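Local coordinates for protein beta-galactosidase (Geobacillus stearothermophilus, PDB 4OIF) that probably hydrolyses terminal non-reducing beta-D-galactose residues from beta-D-galactosides, as a zinc-containing, trimeric member of glycoside hydrolase family 42, at residues G304-N307 against D308-S312; S346-M349 against I350-S354. All coordinates share one frame; numbering follows the deposited sequence.

Interaction 1. Residues G304-N307 against D308-S312; sequences GFIN and DLYRS
The ring of Tyr310 lies alongside Ile306 one helical turn earlier, the two side chains pointing the same way, and the methyl Ile306 CG2 sits 3.5 Å from Tyr310 CE2 in an oblique approach. With Ile306 CG1 beside the backbone N (chi1 -67°), CG2 is left opposite that nitrogen and is the branch that meets the ring. Beyond this overlap the phenol OH donates to Met257 O, and Trp283 meets the ring edge-to-face. Backbone bonds of i to i+4 spacing underlie the contact: Leu309 N reaches Phe305 O at 2.9 Å, and Arg311 N reaches Asn307 O at 2.9 Å. This is the C-terminal half of helix 296-312, the helix that links strands 282-284 and 319-322 in a beta-alpha-beta unit of the TIM barrel. On another side of the helix Asp308 and Arg311 form a salt bridge, with Arg311 NH1 2.8 Å from Asp308 OD1. The oxygen lies in the guanidinium plane, whereas the nitrogen meets it on the anti side, 32° out of the carboxylate plane; a bend at chi3 (56°) folds the arginine back to it. Tyr446 OH binds Asp308 OD2, and Asp457 pairs with Arg311 NH2. At the helix end Ser312 OG lies 2.8 Å from Asp308 O, which Ser312 N approaches from the opposite face of the carbonyl plane at 3.0 Å.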
ATOM      1  N   GLY A 304     -26.663  -1.170  16.420  1.00 11.96           N
ATOM      2  CA  GLY A 304     -27.405  -0.726  17.584  1.00  8.79           C
ATOM      3  C   GLY A 304     -26.606   0.274  18.396  1.00 16.57           C
ATOM      4  O   GLY A 304     -27.164   1.232  18.920  1.00 10.15           O
ATOM      5  N   PHE A 305     -25.295   0.052  18.493  1.00 14.06           N
ATOM      6  CA  PHE A 305     -24.422   0.990  19.174  1.00  7.62           C
ATOM      7  C   PHE A 305     -24.506   2.357  18.510  1.00 11.08           C
ATOM      8  O   PHE A 305     -24.754   3.377  19.190  1.00 10.79           O
ATOM      9  CB  PHE A 305     -22.983   0.490  19.180  1.00  8.15           C
ATOM     10  CG  PHE A 305     -22.009   1.428  19.853  1.00  7.94           C
ATOM     11  CD1 PHE A 305     -21.790   1.353  21.222  1.00  6.57           C
ATOM     12  CD2 PHE A 305     -21.285   2.367  19.106  1.00  7.78           C
ATOM     13  CE1 PHE A 305     -20.870   2.208  21.847  1.00 15.34           C
ATOM     14  CE2 PHE A 305     -20.374   3.222  19.713  1.00  7.16           C
ATOM     15  CZ  PHE A 305     -20.164   3.144  21.094  1.00 10.36           C
ATOM     16  N   ILE A 306     -24.317   2.397  17.190  1.00  9.06           N
ATOM     17  CA  ILE A 306     -24.407   3.714  16.534  1.00 20.40           C
ATOM     18  C   ILE A 306     -25.795   4.357  16.689  1.00 13.57           C
ATOM     19  O   ILE A 306     -25.912   5.569  16.914  1.00  9.10           O
ATOM     20  CB  ILE A 306     -24.063   3.652  15.041  1.00 19.23           C
ATOM     21  CG1 ILE A 306     -22.599   3.298  14.875  1.00 17.31           C
ATOM     22  CG2 ILE A 306     -24.275   5.026  14.394  1.00 11.45           C
ATOM     23  CD1 ILE A 306     -21.668   4.422  15.294  1.00 24.93           C
ATOM     24  N   ASN A 307     -26.845   3.550  16.589  1.00 13.75           N
ATOM     25  CA  ASN A 307     -28.184   4.073  16.819  1.00  6.97           C
ATOM     26  C   ASN A 307     -28.296   4.694  18.194  1.00  9.71           C
ATOM     27  O   ASN A 307     -28.854   5.762  18.347  1.00 10.17           O
ATOM     28  CB  ASN A 307     -29.226   2.983  16.664  1.00 10.02           C
ATOM     29  CG  ASN A 307     -29.509   2.645  15.220  1.00 16.95           C
ATOM     30  OD1 ASN A 307     -29.165   3.398  14.299  1.00 13.97           O
ATOM     31  ND2 ASN A 307     -30.160   1.510  15.012  1.00 12.70           N
ATOM     32  N   ASP A 308     -27.753   4.027  19.201  1.00  7.77           N
ATOM     33  CA  ASP A 308     -27.873   4.535  20.547  1.00  8.76           C
ATOM     34  C   ASP A 308     -27.127   5.858  20.650  1.00 17.76           C
ATOM     35  O   ASP A 308     -27.595   6.823  21.286  1.00 14.28           O
ATOM     36  CB  ASP A 308     -27.357   3.504  21.541  1.00  7.71           C
ATOM     37  CG  ASP A 308     -28.273   2.294  21.636  1.00 15.19           C
ATOM     38  OD1 ASP A 308     -29.431   2.378  21.167  1.00 10.46           O
ATOM     39  OD2 ASP A 308     -27.844   1.256  22.172  1.00 10.96           O
ATOM     40  N   LEU A 309     -25.980   5.918  19.989  1.00 11.83           N
ATOM     41  CA  LEU A 309     -25.215   7.144  19.999  1.00  9.16           C
ATOM     42  C   LEU A 309     -26.032   8.301  19.406  1.00 12.98           C
ATOM     43  O   LEU A 309     -26.201   9.348  20.045  1.00 15.78           O
ATOM     44  CB  LEU A 309     -23.895   6.952  19.237  1.00 10.14           C
ATOM     45  CG  LEU A 309     -23.048   8.212  19.024  1.00 16.40           C
ATOM     46  CD1 LEU A 309     -22.633   8.858  20.345  1.00  8.23           C
ATOM     47  CD2 LEU A 309     -21.839   7.892  18.178  1.00 11.23           C
ATOM     48  N   TYR A 310     -26.564   8.102  18.205  1.00 14.96           N
ATOM     49  CA  TYR A 310     -27.213   9.194  17.480  1.00 14.99           C
ATOM     50  C   TYR A 310     -28.596   9.557  18.027  1.00 11.56           C
ATOM     51  O   TYR A 310     -29.033  10.705  17.926  1.00  6.19           O
ATOM     52  CB  TYR A 310     -27.297   8.852  15.992  1.00 10.70           C
ATOM     53  CG  TYR A 310     -25.951   8.943  15.305  1.00 17.64           C
ATOM     54  CD1 TYR A 310     -24.901   9.640  15.900  1.00 16.41           C
ATOM     55  CD2 TYR A 310     -25.727   8.344  14.069  1.00 12.33           C
ATOM     56  CE1 TYR A 310     -23.668   9.737  15.294  1.00 14.06           C
ATOM     57  CE2 TYR A 310     -24.489   8.437  13.449  1.00 15.61           C
ATOM     58  CZ  TYR A 310     -23.460   9.130  14.076  1.00 16.82           C
ATOM     59  OH  TYR A 310     -22.217   9.233  13.492  1.00 13.12           O
ATOM     60  N   ARG A 311     -29.280   8.589  18.618  1.00  8.53           N
ATOM     61  CA  ARG A 311     -30.502   8.896  19.338  1.00 11.87           C
ATOM     62  C   ARG A 311     -30.135   9.783  20.512  1.00 10.36           C
ATOM     63  O   ARG A 311     -30.718  10.848  20.702  1.00 13.22           O
ATOM     64  CB  ARG A 311     -31.214   7.629  19.823  1.00  9.34           C
ATOM     65  CG  ARG A 311     -32.595   7.883  20.451  1.00  6.30           C
ATOM     66  CD  ARG A 311     -33.018   6.719  21.314  1.00  7.13           C
ATOM     67  NE  ARG A 311     -32.010   6.457  22.334  1.00 12.95           N
ATOM     68  CZ  ARG A 311     -31.192   5.411  22.342  1.00  9.88           C
ATOM     69  NH1 ARG A 311     -31.263   4.498  21.377  1.00  8.18           N
ATOM     70  NH2 ARG A 311     -30.302   5.289  23.318  1.00  7.32           N
ATOM     71  N   SER A 312     -29.131   9.362  21.273  1.00 10.69           N
ATOM     72  CA  SER A 312     -28.798  10.071  22.500  1.00 12.19           C
ATOM     73  C   SER A 312     -28.299  11.512  22.313  1.00 17.16           C
ATOM     74  O   SER A 312     -28.380  12.298  23.249  1.00 21.95           O
ATOM     75  CB  SER A 312     -27.765   9.271  23.294  1.00 10.78           C
ATOM     76  OG  SER A 312     -28.308   8.027  23.707  1.00 12.40           O
TER

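Interaction 2. Residues S346-M349 against I350-S354; sequences SMQM and IAHGS
Ile350 continues the helix begun in 346-349, its N bonded to Ser346 O at 3.0 Å, while its CG1 packs 3.4 Å from the same carbonyl oxygen. From here the chain enters a Schellman motif, which ends helix 341-351 of the TIM-barrel domain. Ala351 supplies the last helical residue; its CB rests against Met347 O, and its N donates to that oxygen. His352 leaves helical backbone angles, yet its N still donates to Gln348 O at 3.2 Å, with only a weak additional bond to Met349 O. Its ring presents an edge to Gln348 O, which lies in the ring plane 3.4 Å from His352 CD2. The aliphatic Gln348 CG passes 3.9 Å from the same CD2, and the amide and ring planes stand 74° apart. With CG anti to the backbone N (chi1 -175°) and an extended chain beyond it, Gln348 directs NE2 to donate to Ala300 O and to a water; that water's approach to His352 NE2 is too short to be trusted. On the other ring nitrogen, ND1 turns to Asp308 OD1 of helix 296-312. Gly353 takes the C-prime position with positive phi (128°), turning its N back to Ile350 O at 3.2 Å. Ser354 then leads toward strand 356-359, and its OG is bonded to Ser356 O and Leu320 N. Its backbone closes the motif, Ser354 N meeting Met349 O at 3.1 Å, while Ser354 CB sits 3.3 Å from that same oxygen.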
ATOM      1  N   SER A 346     -34.791  -2.848   9.276  1.00  4.84           N
ATOM      2  CA  SER A 346     -35.658  -1.687   9.419  1.00  7.43           C
ATOM      3  C   SER A 346     -36.320  -1.660  10.798  1.00  6.94           C
ATOM      4  O   SER A 346     -36.390  -0.601  11.476  1.00  8.97           O
ATOM      5  CB  SER A 346     -36.711  -1.681   8.315  1.00 10.34           C
ATOM      6  OG  SER A 346     -36.092  -1.807   7.054  1.00  7.34           O
ATOM      7  N   MET A 347     -36.795  -2.830  11.221  1.00  5.42           N
ATOM      8  CA  MET A 347     -37.398  -2.921  12.545  1.00  9.09           C
ATOM      9  C   MET A 347     -36.374  -2.580  13.627  1.00  9.74           C
ATOM     10  O   MET A 347     -36.719  -1.924  14.616  1.00  6.36           O
ATOM     11  CB  MET A 347     -37.985  -4.309  12.784  1.00  9.45           C
ATOM     12  CG  MET A 347     -39.138  -4.633  11.851  1.00 11.07           C
ATOM     13  SD  MET A 347     -40.526  -3.500  12.055  1.00 13.06           S
ATOM     14  CE  MET A 347     -40.719  -2.911  10.383  1.00  3.84           C
ATOM     15  N   GLN A 348     -35.123  -3.007  13.435  1.00  6.10           N
ATOM     16  CA  GLN A 348     -34.080  -2.686  14.406  1.00  5.97           C
ATOM     17  C   GLN A 348     -33.885  -1.182  14.493  1.00 14.32           C
ATOM     18  O   GLN A 348     -33.679  -0.621  15.580  1.00  9.75           O
ATOM     19  CB  GLN A 348     -32.755  -3.351  14.057  1.00  8.58           C
ATOM     20  CG  GLN A 348     -31.709  -3.106  15.135  1.00  7.67           C
ATOM     21  CD  GLN A 348     -30.301  -3.495  14.731  1.00 11.62           C
ATOM     22  OE1 GLN A 348     -29.955  -3.515  13.543  1.00  8.14           O
ATOM     23  NE2 GLN A 348     -29.468  -3.794  15.728  1.00  5.10           N
ATOM     24  N   MET A 349     -33.955  -0.531  13.336  1.00  8.88           N
ATOM     25  CA  MET A 349     -33.825   0.914  13.299  1.00  9.49           C
ATOM     26  C   MET A 349     -34.931   1.576  14.104  1.00 14.07           C
ATOM     27  O   MET A 349     -34.657   2.473  14.912  1.00 14.34           O
ATOM     28  CB  MET A 349     -33.828   1.415  11.859  1.00 15.86           C
ATOM     29  CG  MET A 349     -32.487   1.234  11.175  1.00 11.96           C
ATOM     30  SD  MET A 349     -31.227   2.287  11.914  1.00 28.86           S
ATOM     31  CE  MET A 349     -29.759   1.643  11.118  1.00 17.57           C
ATOM     32  N   ILE A 350     -36.173   1.136  13.902  1.00  8.12           N
ATOM     33  CA  ILE A 350     -37.274   1.706  14.686  1.00  4.84           C
ATOM     34  C   ILE A 350     -37.112   1.409  16.191  1.00  8.77           C
ATOM     35  O   ILE A 350     -37.450   2.225  17.045  1.00  8.91           O
ATOM     36  CB  ILE A 350     -38.646   1.177  14.195  1.00 14.67           C
ATOM     37  CG1 ILE A 350     -38.811   1.461  12.698  1.00  9.16           C
ATOM     38  CG2 ILE A 350     -39.818   1.784  15.005  1.00  2.60           C
ATOM     39  CD1 ILE A 350     -38.746   2.931  12.351  1.00 11.38           C
ATOM     40  N   ALA A 351     -36.575   0.243  16.511  1.00 11.84           N
ATOM     41  CA  ALA A 351     -36.494  -0.196  17.893  1.00 11.32           C
ATOM     42  C   ALA A 351     -35.505   0.642  18.720  1.00 13.42           C
ATOM     43  O   ALA A 351     -35.688   0.812  19.925  1.00 10.48           O
ATOM     44  CB  ALA A 351     -36.118  -1.665  17.947  1.00  6.19           C
ATOM     45  N   HIS A 352     -34.464   1.158  18.075  1.00 12.20           N
ATOM     46  CA  HIS A 352     -33.453   1.932  18.777  1.00  4.56           C
ATOM     47  C   HIS A 352     -33.732   3.423  18.682  1.00  7.90           C
ATOM     48  O   HIS A 352     -32.927   4.225  19.137  1.00  5.85           O
ATOM     49  CB  HIS A 352     -32.054   1.625  18.237  1.00  9.17           C
ATOM     50  CG  HIS A 352     -31.476   0.336  18.742  1.00  9.52           C
ATOM     51  ND1 HIS A 352     -30.605   0.278  19.809  1.00  7.47           N
ATOM     52  CD2 HIS A 352     -31.650  -0.942  18.329  1.00  6.02           C
ATOM     53  CE1 HIS A 352     -30.271  -0.980  20.032  1.00  7.25           C
ATOM     54  NE2 HIS A 352     -30.889  -1.741  19.146  1.00  4.37           N
ATOM     55  N   GLY A 353     -34.881   3.795  18.115  1.00  9.93           N
ATOM     56  CA  GLY A 353     -35.341   5.169  18.210  1.00  8.98           C
ATOM     57  C   GLY A 353     -35.728   5.926  16.947  1.00 12.12           C
ATOM     58  O   GLY A 353     -36.251   7.036  17.032  1.00 19.39           O
ATOM     59  N   SER A 354     -35.496   5.351  15.776  1.00 10.45           N
ATOM     60  CA  SER A 354     -35.839   6.051  14.534  1.00  9.50           C
ATOM     61  C   SER A 354     -37.349   6.187  14.310  1.00  9.35           C
ATOM     62  O   SER A 354     -38.108   5.238  14.525  1.00 10.30           O
ATOM     63  CB  SER A 354     -35.217   5.336  13.337  1.00  8.71           C
ATOM     64  OG  SER A 354     -35.535   5.998  12.128  1.00 12.78           O
TER
HETATM   65  O   HOH W   1     -30.598  -4.044  18.487  1.00  6.59           O

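Following the chain from the N terminus, interaction 1 closes a single-turn contact late in helix 296-312; strand 319-322 and helix 341-351 come next, and interaction 2 closes at the end of that second helix. The two are in series, neither enclosing nor crossing the other, yet their centres are only 10 Å apart. His352 makes most of the contacts between them: its ND1 lies 2.8 Å from Asp308 OD1, and its carbonyl O lies 2.8 Å from Arg311 NH1, both probable hydrogen bonds. Asn307 adds packing, CB on His352 CB at 3.5 Å and OD1 against Met349 SD at 3.3 Å. Successive barrel helices are thereby tied together, with the end of 341-351 joined to the 307-311 turn.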